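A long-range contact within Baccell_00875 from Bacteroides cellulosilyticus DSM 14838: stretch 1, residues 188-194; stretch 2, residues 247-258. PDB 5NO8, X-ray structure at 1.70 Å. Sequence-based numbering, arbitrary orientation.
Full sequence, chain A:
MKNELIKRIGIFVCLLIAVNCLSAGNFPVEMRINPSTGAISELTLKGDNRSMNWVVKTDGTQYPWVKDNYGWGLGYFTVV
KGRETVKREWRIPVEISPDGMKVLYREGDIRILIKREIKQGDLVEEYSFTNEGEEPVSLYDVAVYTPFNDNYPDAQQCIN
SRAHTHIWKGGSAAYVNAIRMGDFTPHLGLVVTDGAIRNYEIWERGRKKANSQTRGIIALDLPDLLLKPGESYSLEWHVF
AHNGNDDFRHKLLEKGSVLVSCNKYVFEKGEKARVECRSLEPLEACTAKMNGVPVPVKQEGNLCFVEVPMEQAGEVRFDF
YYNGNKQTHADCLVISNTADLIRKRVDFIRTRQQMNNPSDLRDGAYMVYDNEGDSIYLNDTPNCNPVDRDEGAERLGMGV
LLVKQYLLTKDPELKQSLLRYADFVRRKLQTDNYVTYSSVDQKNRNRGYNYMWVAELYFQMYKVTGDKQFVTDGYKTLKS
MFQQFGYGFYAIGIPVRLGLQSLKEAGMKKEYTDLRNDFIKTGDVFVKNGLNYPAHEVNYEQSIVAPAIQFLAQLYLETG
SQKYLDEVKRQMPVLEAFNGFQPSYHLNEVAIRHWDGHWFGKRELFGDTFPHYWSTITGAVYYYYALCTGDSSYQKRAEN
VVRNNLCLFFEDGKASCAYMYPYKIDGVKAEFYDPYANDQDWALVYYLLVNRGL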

# COMPACT_ATOMS: atom_id res chain seq x y z
N LEU A 188 8.58 7.64 15.34
CA LEU A 188 9.98 7.76 14.99
C LEU A 188 10.15 8.24 13.55
O LEU A 188 9.41 7.85 12.67
CB LEU A 188 10.64 6.40 15.13
CG LEU A 188 12.16 6.34 15.23
CD1 LEU A 188 12.60 6.74 16.61
CD2 LEU A 188 12.67 4.94 14.94
N GLY A 189 11.18 9.04 13.36
CA GLY A 189 11.56 9.55 12.06
C GLY A 189 13.02 9.29 11.77
O GLY A 189 13.84 9.22 12.70
N LEU A 190 13.33 9.18 10.48
CA LEU A 190 14.69 9.11 9.99
C LEU A 190 14.73 10.09 8.84
O LEU A 190 13.93 9.96 7.91
CB LEU A 190 15.04 7.70 9.49
CG LEU A 190 16.45 7.48 8.91
CD1 LEU A 190 16.82 6.01 8.98
CD2 LEU A 190 16.56 7.96 7.45
N VAL A 191 15.63 11.07 8.93
CA VAL A 191 15.78 12.10 7.92
C VAL A 191 17.21 12.08 7.43
O VAL A 191 18.15 12.24 8.23
CB VAL A 191 15.40 13.48 8.47
CG1 VAL A 191 15.84 14.62 7.54
CG2 VAL A 191 13.90 13.53 8.68
N VAL A 192 17.38 11.89 6.12
CA VAL A 192 18.72 11.94 5.50
C VAL A 192 19.19 13.39 5.44
O VAL A 192 18.50 14.31 4.94
CB VAL A 192 18.74 11.29 4.10
CG1 VAL A 192 20.06 11.55 3.35
CG2 VAL A 192 18.40 9.83 4.19
N THR A 193 20.39 13.62 5.95
CA THR A 193 20.99 14.96 5.98
C THR A 193 22.28 15.10 5.21
O THR A 193 22.69 16.22 4.98
CB THR A 193 21.24 15.40 7.44
OG1 THR A 193 21.96 14.38 8.16
CG2 THR A 193 19.89 15.62 8.12
N ASP A 194 22.91 14.01 4.80
CA ASP A 194 24.02 14.10 3.87
C ASP A 194 23.97 12.83 3.02
O ASP A 194 23.56 11.79 3.50
CB ASP A 194 25.36 14.24 4.62
CG ASP A 194 26.51 14.65 3.71
OD1 ASP A 194 26.27 15.28 2.64
OD2 ASP A 194 27.67 14.38 4.06
N ASP A 247 4.52 17.23 13.05
CA ASP A 247 5.73 17.38 13.83
C ASP A 247 6.91 16.77 13.06
O ASP A 247 7.99 17.36 13.01
CB ASP A 247 5.54 16.70 15.18
CG ASP A 247 6.65 17.01 16.17
OD1 ASP A 247 7.12 18.16 16.20
OD2 ASP A 247 7.04 16.10 16.93
N PHE A 248 6.67 15.61 12.46
CA PHE A 248 7.69 14.98 11.58
C PHE A 248 8.13 15.94 10.48
O PHE A 248 9.32 16.20 10.30
CB PHE A 248 7.18 13.69 10.97
CG PHE A 248 8.14 13.08 9.96
CD1 PHE A 248 9.27 12.38 10.39
CD2 PHE A 248 7.92 13.22 8.60
CE1 PHE A 248 10.16 11.83 9.48
CE2 PHE A 248 8.82 12.70 7.67
CZ PHE A 248 9.93 11.99 8.11
N ARG A 249 7.16 16.51 9.78
CA ARG A 249 7.48 17.46 8.70
C ARG A 249 8.25 18.68 9.17
O ARG A 249 9.22 19.12 8.52
CB ARG A 249 6.21 17.89 7.96
CG ARG A 249 5.69 16.82 7.02
CD ARG A 249 4.55 17.33 6.16
NE ARG A 249 3.32 17.47 6.91
CZ ARG A 249 2.33 16.56 6.99
NH1 ARG A 249 2.38 15.38 6.40
NH2 ARG A 249 1.27 16.84 7.71
N HIS A 250 7.83 19.22 10.31
CA HIS A 250 8.51 20.36 10.91
C HIS A 250 9.97 20.04 11.22
O HIS A 250 10.87 20.80 10.87
CB HIS A 250 7.77 20.81 12.19
CG HIS A 250 8.36 22.03 12.83
ND1 HIS A 250 8.31 23.28 12.25
CD2 HIS A 250 9.05 22.18 13.99
CE1 HIS A 250 8.94 24.15 13.03
NE2 HIS A 250 9.40 23.51 14.09
N LYS A 251 10.18 18.91 11.86
CA LYS A 251 11.52 18.46 12.24
C LYS A 251 12.39 18.15 11.02
O LYS A 251 13.59 18.49 11.00
CB LYS A 251 11.41 17.25 13.15
CG LYS A 251 10.93 17.62 14.55
CD LYS A 251 10.74 16.36 15.37
CE LYS A 251 10.13 16.61 16.75
NZ LYS A 251 11.13 17.17 17.66
N LEU A 252 11.79 17.54 10.01
CA LEU A 252 12.52 17.32 8.73
C LEU A 252 13.05 18.65 8.15
O LEU A 252 14.24 18.75 7.76
CB LEU A 252 11.65 16.53 7.75
CG LEU A 252 12.21 16.29 6.34
CD1 LEU A 252 11.58 15.01 5.76
CD2 LEU A 252 11.97 17.46 5.41
N LEU A 253 12.21 19.67 8.13
CA LEU A 253 12.63 20.99 7.66
C LEU A 253 13.66 21.64 8.59
O LEU A 253 14.62 22.26 8.11
CB LEU A 253 11.42 21.92 7.49
CG LEU A 253 10.39 21.50 6.43
CD1 LEU A 253 9.15 22.39 6.50
CD2 LEU A 253 11.00 21.56 5.04
N GLU A 254 13.49 21.46 9.91
CA GLU A 254 14.46 21.98 10.88
C GLU A 254 15.82 21.38 10.69
O GLU A 254 16.83 22.06 10.88
CB GLU A 254 14.03 21.71 12.32
CG GLU A 254 12.82 22.52 12.73
CD GLU A 254 12.45 22.35 14.19
OE1 GLU A 254 12.62 21.22 14.74
OE2 GLU A 254 12.01 23.36 14.79
N LYS A 255 15.85 20.12 10.28
CA LYS A 255 17.10 19.40 10.05
C LYS A 255 17.71 19.73 8.70
O LYS A 255 18.74 19.17 8.34
CB LYS A 255 16.87 17.89 10.25
CG LYS A 255 16.68 17.58 11.74
CD LYS A 255 16.22 16.18 12.05
CE LYS A 255 15.76 16.10 13.50
NZ LYS A 255 16.90 16.30 14.44
N GLY A 256 17.09 20.63 7.93
CA GLY A 256 17.66 21.15 6.70
C GLY A 256 17.27 20.43 5.41
O GLY A 256 17.79 20.75 4.35
N SER A 257 16.34 19.49 5.50
CA SER A 257 15.85 18.79 4.31
C SER A 257 14.68 19.57 3.68
O SER A 257 14.40 20.71 4.06
CB SER A 257 15.46 17.38 4.67
OG SER A 257 15.20 16.62 3.50
N VAL A 258 14.05 18.99 2.65
CA VAL A 258 12.96 19.65 1.94
C VAL A 258 11.80 18.70 1.77
O VAL A 258 11.97 17.48 1.89
CB VAL A 258 13.40 20.20 0.56
CG1 VAL A 258 14.60 21.13 0.70
CG2 VAL A 258 13.73 19.08 -0.42
O HOH W 1 15.82 14.17 4.13

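The contact between residues 188-194 and 247-258 is a small, largely apolar packing of a helix and the turn that ends it against one side of a β-strand, with no direct hydrogen bond between the two and a single water bridging them near one end. It illustrates a general rule of α/β packing: a strand offers alternate residues to a helix, and where a large side chain comes close, a residue without one can make the room. Strand and helix run in nearly the same direction, their axes inclined by 21° and 9.2 Å apart at closest approach, and together the stretches bury about 300 Å².

Leu-188, Leu-190 and Val-192 point their CA-to-CB bonds away from the helix, whereas Val-191 points toward it and forms the center of the contact. Val-191 CG2 lies 3.9 Å from Leu-252 CB and 4.2 Å from Phe-248 CE1, while Val-191 CG1 also reaches the turn, 4.0 Å from Ser-257 CB. This branched, compact side chain packs against both the last turns of the helix and the loop that follows.

Two residues earlier, the same side of the strand carries no side chain. Phe-248, whose CA-to-CB bond points toward the strand and whose chi1 is t, brings its ring edge against Gly-189, with Phe-248 CE1 3.7 Å from Gly-189 CA. A CB at this position would lie only 2.8 Å from Phe-248 CE1, a clash, so glycine makes room for the large aromatic side chain one helical turn before Leu-252.

At the other end the helix stops in a Schellman motif. Gly-256 takes a positive phi of 94°, where a CB would be jammed against the preceding carbonyl oxygen, and the turn is closed by hydrogen bonds from Gly-256 N to Leu-253 O (3.0 Å) and from Ser-257 N to Leu-252 O (3.2 Å). Beyond this turn, Ser-257 points its CA-to-CB bond toward the strand. Its OG is 4.3 Å from Val-192 O, and water 1 links the two, accepting from Ser-257 OG at 2.6 Å and donating to Val-192 O at 2.8 Å. A small hydroxyl side chain suits this buried site, packing its CB on Val-191 while OG engages the water.

Completing the contact, Thr-193 CG2 rests 3.7 Å from Lys-255 O, and the lysine lends the aliphatic base of its side chain while its end leads away, NZ being hydrogen-bonded elsewhere in the structure.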